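Local coordinates for protein phosphoacetylglucosamine mutase (Aspergillus lentulus, PDB 5O9X) that interconverts N-acetylglucosamine 6-phosphate and N-acetylglucosamine 1-phosphate, probably by way of a bisphosphorylated sugar intermediate, at residues A[132-137]-A[251-256]; A[260-263]-A[268-271]. The protein carries 1 engineered substitution. One frame throughout, in Å; residues are numbered along the deposited sequence.

Interaction 1: residues A[132-137]-A[251-256]; sequences RDTRAS and DSLNFE
Arg135 and Leu253 are the nearest backbone pair of two loops, 7.8 Å apart from CA to CA, and the second loop makes a type II beta turn from Ser252 to Phe255. Leu253 points its side chain toward the other loop, with CG anti to the backbone N (chi1 -178°). Its CD2 lies over one face of the Arg135 guanidinium, offset toward the rim, and also meets Arg135 CG at 3.6 Å. The two side chains cross at about a right angle. Leu253 CD1 rests 4.0 Å from Thr134 OG1. Asp133 braces the arginine: its OD1 takes the Arg135 backbone N at 3.1 Å in an Asx turn. Its OD2 uses the syn lone pair for a salt bridge of 2.9 Å to Arg135 NE, close to the guanidinium plane. Arg135 NH2 and Asn254 ND2 are both donors and do not bond to each other. Both give hydrogen bonds to Asn71 O, and the backbone O of Ala69, an engineered residue, also accepts from Asn254 ND2. Arg135 NH1 bonds to the carbonyls of Pro72 and Asp75. Three carbonyls and Asp133 thus fix the guanidinium, about 7 Å from the bound glucose 1,6-bisphosphate, and the leucine methyls lie against a firmly held arginine.

Interaction 2: residues A[260-263]-A[268-271]; sequences DYVK and APPS
Tyr261 reaches from its helix to the loop that follows, where Pro270 meets the far end of its ring. Its CB points toward that loop. CG stands anti to the backbone N (chi1 176°), and this carries the ring outward from the helix. Along the ring, CE2 is the first atom to touch. It lies 3.8 Å from Ala268 O, which sits at the ring edge near its plane, and 4.0 Å from Pro269 CA. CE2 also meets Pro270 CD, and the next atoms come nearer to it: CZ at 3.6 Å and the OH at the tip at 3.3 Å. The OH touches Pro270 CG as well. The proline comes obliquely to the ring, and no hydrogen bond joins the two segments. One residue on, Val262 makes a second apolar contact. Its CG2 packs 3.8 Å from Pro269 CD, and the two side chains cross obliquely. Ala268 turns its CB away from the helix, although its CA is only 5.7 Å from that of Val262. The contact is plain packing of helix 259-265 against the chain that leaves it. Val262 and Pro269 both touch Tyr293, and Val262 and Ala268 both touch Phe301. Helix and loop thus pack together on the antiparallel strands 290-295 and 301-304 of the domain II sheet, while Lys263 makes a salt bridge to Asp305.

In the fold
From the N terminus, the chain leaves strand 127-132 of the domain I sheet and enters the loop of interaction 1. The next 113 residues complete that domain and start domain II, until 251-256 returns and closes this long loop across the two domains. Interaction 2 opens only afterwards, on helix 259-265. It closes a short local loop, with four residues between its segments, before strand 279-283. The two contacts therefore run in series and neither nest nor cross. Their centres are 16 Å apart, yet they touch: Glu256 O packs against Pro269 and Pro270, and Glu256 CA against Tyr261. Interaction 1 joins domains, whereas interaction 2 stays within domain II.

Interaction 1: residues A[132-137]-A[251-256]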
ATOM      1  N   ARG A 132      13.798   1.943  -7.211  1.00 15.48           N
ATOM      2  CA  ARG A 132      13.969   0.873  -6.304  1.00 15.99           C
ATOM      3  C   ARG A 132      14.076   1.476  -4.909  1.00 16.00           C
ATOM      4  O   ARG A 132      14.355   2.688  -4.776  1.00 15.20           O
ATOM      5  CB  ARG A 132      15.321   0.138  -6.603  1.00 15.01           C
ATOM      6  CG  ARG A 132      16.595   1.029  -6.544  1.00 16.59           C
ATOM      7  CD  ARG A 132      17.721   0.442  -7.491  1.00 20.12           C
ATOM      8  NE  ARG A 132      19.112   1.006  -7.278  1.00 22.65           N
ATOM      9  CZ  ARG A 132      19.953   1.670  -8.062  1.00 35.69           C
ATOM     10  NH1 ARG A 132      19.674   2.174  -9.331  1.00 45.35           N
ATOM     11  NH2 ARG A 132      21.151   1.910  -7.503  1.00 27.16           N
ATOM     12  N   ASP A 133      13.849   0.646  -3.898  1.00 16.00           N
ATOM     13  CA  ASP A 133      14.076   1.094  -2.521  1.00 16.26           C
ATOM     14  C   ASP A 133      15.602   0.811  -2.226  1.00 16.05           C
ATOM     15  O   ASP A 133      16.370   0.610  -3.170  1.00 16.09           O
ATOM     16  CB  ASP A 133      13.095   0.396  -1.520  1.00 15.02           C
ATOM     17  CG  ASP A 133      13.325  -1.099  -1.413  1.00 17.30           C
ATOM     18  OD1 ASP A 133      14.335  -1.624  -1.973  1.00 15.67           O
ATOM     19  OD2 ASP A 133      12.477  -1.786  -0.743  1.00 18.95           O
ATOM     20  N   THR A 134      16.001   0.783  -0.945  1.00 15.95           N
ATOM     21  CA  THR A 134      17.402   0.776  -0.560  1.00 16.88           C
ATOM     22  C   THR A 134      18.020  -0.627  -0.491  1.00 16.27           C
ATOM     23  O   THR A 134      19.180  -0.739  -0.075  1.00 15.73           O
ATOM     24  CB  THR A 134      17.633   1.495   0.795  1.00 15.56           C
ATOM     25  OG1 THR A 134      16.780   0.885   1.800  1.00 17.20           O
ATOM     26  CG2 THR A 134      17.344   3.016   0.662  1.00 17.05           C
ATOM     27  N   ARG A 135      17.219  -1.673  -0.827  1.00 14.94           N
ATOM     28  CA  ARG A 135      17.616  -3.037  -0.552  1.00 15.08           C
ATOM     29  C   ARG A 135      18.975  -3.364  -1.284  1.00 15.90           C
ATOM     30  O   ARG A 135      19.235  -2.816  -2.333  1.00 16.51           O
ATOM     31  CB  ARG A 135      16.542  -4.040  -1.003  1.00 13.72           C
ATOM     32  CG  ARG A 135      15.304  -4.108  -0.027  1.00 11.99           C
ATOM     33  CD  ARG A 135      14.099  -4.758  -0.715  1.00 12.32           C
ATOM     34  NE  ARG A 135      12.976  -4.446   0.216  1.00 13.15           N
ATOM     35  CZ  ARG A 135      12.716  -5.214   1.285  1.00 13.84           C
ATOM     36  NH1 ARG A 135      13.372  -6.393   1.501  1.00 12.64           N
ATOM     37  NH2 ARG A 135      11.778  -4.830   2.156  1.00 13.73           N
ATOM     38  N   ALA A 136      19.779  -4.240  -0.703  1.00 14.93           N
ATOM     39  CA  ALA A 136      21.160  -4.445  -1.211  1.00 17.34           C
ATOM     40  C   ALA A 136      21.136  -5.000  -2.627  1.00 18.28           C
ATOM     41  O   ALA A 136      21.998  -4.637  -3.477  1.00 18.85           O
ATOM     42  CB  ALA A 136      21.865  -5.406  -0.325  1.00 16.85           C
ATOM     43  N   SER A 137      20.163  -5.860  -2.893  1.00 16.84           N
ATOM     44  CA  SER A 137      20.033  -6.459  -4.247  1.00 17.24           C
ATOM     45  C   SER A 137      19.470  -5.564  -5.313  1.00 17.03           C
ATOM     46  O   SER A 137      19.392  -5.994  -6.488  1.00 17.66           O
ATOM     47  CB  SER A 137      19.107  -7.699  -4.197  1.00 17.14           C
ATOM     48  OG  SER A 137      17.826  -7.366  -3.634  1.00 17.24           O
ATOM     49  N   ASP A 251      20.963  -4.277   6.652  1.00 18.78           N
ATOM     50  CA  ASP A 251      20.347  -5.234   7.632  1.00 18.46           C
ATOM     51  C   ASP A 251      19.370  -4.498   8.567  1.00 17.10           C
ATOM     52  O   ASP A 251      18.533  -5.137   9.235  1.00 17.67           O
ATOM     53  CB  ASP A 251      21.443  -5.844   8.562  1.00 23.05           C
ATOM     54  CG  ASP A 251      22.526  -6.620   7.807  1.00 25.76           C
ATOM     55  OD1 ASP A 251      22.371  -7.088   6.643  1.00 25.41           O
ATOM     56  OD2 ASP A 251      23.556  -6.808   8.463  1.00 30.74           O
ATOM     57  N   SER A 252      19.459  -3.177   8.623  1.00 16.51           N
ATOM     58  CA  SER A 252      18.527  -2.367   9.458  1.00 18.09           C
ATOM     59  C   SER A 252      17.109  -2.169   8.907  1.00 18.20           C
ATOM     60  O   SER A 252      16.258  -1.702   9.670  1.00 17.59           O
ATOM     61  CB  SER A 252      19.133  -0.974   9.673  1.00 20.22           C
ATOM     62  OG  SER A 252      20.270  -1.176  10.500  1.00 23.30           O
ATOM     63  N   LEU A 253      16.888  -2.489   7.632  1.00 16.78           N
ATOM     64  CA  LEU A 253      15.658  -2.145   6.949  1.00 14.86           C
ATOM     65  C   LEU A 253      14.518  -2.968   7.577  1.00 15.85           C
ATOM     66  O   LEU A 253      14.603  -4.215   7.628  1.00 15.54           O
ATOM     67  CB  LEU A 253      15.784  -2.504   5.463  1.00 14.67           C
ATOM     68  CG  LEU A 253      14.522  -2.111   4.635  1.00 13.41           C
ATOM     69  CD1 LEU A 253      14.321  -0.569   4.597  1.00 12.18           C
ATOM     70  CD2 LEU A 253      14.687  -2.671   3.212  1.00 13.61           C
ATOM     71  N   ASN A 254      13.445  -2.298   8.041  1.00 15.04           N
ATOM     72  CA  ASN A 254      12.284  -3.010   8.700  1.00 15.01           C
ATOM     73  C   ASN A 254      12.689  -3.842   9.930  1.00 16.67           C
ATOM     74  O   ASN A 254      12.003  -4.811  10.301  1.00 15.20           O
ATOM     75  CB  ASN A 254      11.502  -3.918   7.690  1.00 13.83           C
ATOM     76  CG  ASN A 254      10.894  -3.106   6.536  1.00 15.43           C
ATOM     77  OD1 ASN A 254      10.336  -1.999   6.750  1.00 17.78           O
ATOM     78  ND2 ASN A 254      10.903  -3.688   5.301  1.00 15.02           N
ATOM     79  N   PHE A 255      13.814  -3.473  10.568  1.00 16.81           N
ATOM     80  CA  PHE A 255      14.382  -4.383  11.570  1.00 17.98           C
ATOM     81  C   PHE A 255      14.122  -3.829  12.915  1.00 16.93           C
ATOM     82  O   PHE A 255      14.627  -2.777  13.233  1.00 19.37           O
ATOM     83  CB  PHE A 255      15.904  -4.694  11.336  1.00 20.94           C
ATOM     84  CG  PHE A 255      16.495  -5.574  12.438  1.00 23.14           C
ATOM     85  CD1 PHE A 255      16.248  -6.964  12.459  1.00 25.25           C
ATOM     86  CD2 PHE A 255      17.230  -4.995  13.474  1.00 24.52           C
ATOM     87  CE1 PHE A 255      16.771  -7.752  13.510  1.00 27.69           C
ATOM     88  CE2 PHE A 255      17.732  -5.761  14.524  1.00 29.25           C
ATOM     89  CZ  PHE A 255      17.479  -7.140  14.547  1.00 26.01           C
ATOM     90  N   GLU A 256      13.261  -4.490  13.693  1.00 16.59           N
ATOM     91  CA  GLU A 256      12.844  -3.957  15.011  1.00 18.01           C
ATOM     92  C   GLU A 256      12.253  -2.534  14.971  1.00 17.17           C
ATOM     93  O   GLU A 256      12.307  -1.770  15.977  1.00 15.84           O
ATOM     94  CB  GLU A 256      13.946  -4.098  16.043  1.00 21.35           C
ATOM     95  CG  GLU A 256      14.416  -5.560  16.063  1.00 23.46           C
ATOM     96  CD  GLU A 256      15.276  -5.883  17.289  1.00 34.33           C
ATOM     97  OE1 GLU A 256      15.970  -4.992  17.792  1.00 29.43           O
ATOM     98  OE2 GLU A 256      15.259  -7.025  17.733  1.00 36.76           O
TER

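Interaction 2: residues A[260-263]-A[268-271]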
ATOM      1  N   ASP A 260       5.233  -2.387   9.972  1.00 14.01           N
ATOM      2  CA  ASP A 260       4.842  -3.836  10.108  1.00 14.30           C
ATOM      3  C   ASP A 260       5.219  -4.440  11.495  1.00 13.79           C
ATOM      4  O   ASP A 260       4.462  -5.151  12.161  1.00 13.34           O
ATOM      5  CB  ASP A 260       5.516  -4.674   8.988  1.00 14.45           C
ATOM      6  CG  ASP A 260       5.128  -6.136   9.112  1.00 17.59           C
ATOM      7  OD1 ASP A 260       3.910  -6.439   8.972  1.00 18.22           O
ATOM      8  OD2 ASP A 260       6.031  -6.976   9.436  1.00 20.48           O
ATOM      9  N   TYR A 261       6.393  -4.025  12.004  1.00 13.90           N
ATOM     10  CA  TYR A 261       6.798  -4.392  13.340  1.00 15.17           C
ATOM     11  C   TYR A 261       5.745  -3.852  14.367  1.00 15.17           C
ATOM     12  O   TYR A 261       5.263  -4.608  15.232  1.00 13.93           O
ATOM     13  CB  TYR A 261       8.238  -3.839  13.660  1.00 15.85           C
ATOM     14  CG  TYR A 261       8.645  -4.144  15.129  1.00 16.55           C
ATOM     15  CD1 TYR A 261       9.443  -5.284  15.440  1.00 18.27           C
ATOM     16  CD2 TYR A 261       8.247  -3.311  16.162  1.00 17.46           C
ATOM     17  CE1 TYR A 261       9.842  -5.585  16.755  1.00 18.20           C
ATOM     18  CE2 TYR A 261       8.572  -3.633  17.480  1.00 18.56           C
ATOM     19  CZ  TYR A 261       9.400  -4.755  17.743  1.00 19.73           C
ATOM     20  OH  TYR A 261       9.721  -5.018  19.048  1.00 21.28           O
ATOM     21  N   VAL A 262       5.393  -2.565  14.286  1.00 13.80           N
ATOM     22  CA  VAL A 262       4.507  -1.970  15.278  1.00 15.10           C
ATOM     23  C   VAL A 262       3.130  -2.663  15.255  1.00 14.74           C
ATOM     24  O   VAL A 262       2.551  -2.988  16.298  1.00 14.98           O
ATOM     25  CB  VAL A 262       4.430  -0.457  15.032  1.00 15.05           C
ATOM     26  CG1 VAL A 262       3.388   0.210  15.948  1.00 14.18           C
ATOM     27  CG2 VAL A 262       5.805   0.192  15.403  1.00 14.06           C
ATOM     28  N   LYS A 263       2.580  -2.820  14.053  1.00 12.75           N
ATOM     29  CA  LYS A 263       1.255  -3.440  13.922  1.00 13.64           C
ATOM     30  C   LYS A 263       1.220  -4.926  14.364  1.00 12.68           C
ATOM     31  O   LYS A 263       0.254  -5.327  15.042  1.00 14.13           O
ATOM     32  CB  LYS A 263       0.832  -3.287  12.462  1.00 14.00           C
ATOM     33  CG  LYS A 263      -0.506  -4.039  12.113  1.00 15.85           C
ATOM     34  CD  LYS A 263      -1.755  -3.445  12.808  1.00 15.05           C
ATOM     35  CE  LYS A 263      -2.990  -4.293  12.542  1.00 17.30           C
ATOM     36  NZ  LYS A 263      -4.122  -3.850  13.442  1.00 14.78           N
ATOM     37  N   ALA A 268       5.752  -0.189  20.516  1.00 16.40           N
ATOM     38  CA  ALA A 268       6.639   0.738  19.831  1.00 16.22           C
ATOM     39  C   ALA A 268       7.946   0.033  19.510  1.00 15.67           C
ATOM     40  O   ALA A 268       8.261  -0.947  20.148  1.00 17.20           O
ATOM     41  CB  ALA A 268       6.893   1.985  20.671  1.00 16.34           C
ATOM     42  N   PRO A 269       8.728   0.573  18.551  1.00 16.04           N
ATOM     43  CA  PRO A 269      10.031  -0.022  18.316  1.00 17.89           C
ATOM     44  C   PRO A 269      10.850  -0.008  19.651  1.00 18.48           C
ATOM     45  O   PRO A 269      10.791   0.963  20.357  1.00 16.05           O
ATOM     46  CB  PRO A 269      10.680   0.924  17.300  1.00 17.18           C
ATOM     47  CG  PRO A 269       9.534   1.581  16.553  1.00 17.94           C
ATOM     48  CD  PRO A 269       8.449   1.716  17.631  1.00 16.61           C
ATOM     49  N   PRO A 270      11.571  -1.083  19.973  1.00 19.13           N
ATOM     50  CA  PRO A 270      12.333  -1.067  21.282  1.00 20.59           C
ATOM     51  C   PRO A 270      13.359   0.087  21.400  1.00 23.49           C
ATOM     52  O   PRO A 270      13.631   0.496  22.498  1.00 22.43           O
ATOM     53  CB  PRO A 270      13.084  -2.382  21.289  1.00 24.20           C
ATOM     54  CG  PRO A 270      12.631  -3.161  20.079  1.00 24.97           C
ATOM     55  CD  PRO A 270      11.700  -2.351  19.239  1.00 20.54           C
ATOM     56  N   SER A 271      13.890   0.609  20.287  1.00 22.77           N
ATOM     57  CA  SER A 271      14.797   1.787  20.297  1.00 27.35           C
ATOM     58  C   SER A 271      14.079   3.139  20.421  1.00 25.15           C
ATOM     59  O   SER A 271      14.733   4.200  20.443  1.00 23.35           O
ATOM     60  CB  SER A 271      15.635   1.818  19.002  1.00 28.60           C
ATOM     61  OG  SER A 271      14.799   2.166  17.899  1.00 32.22           O
TER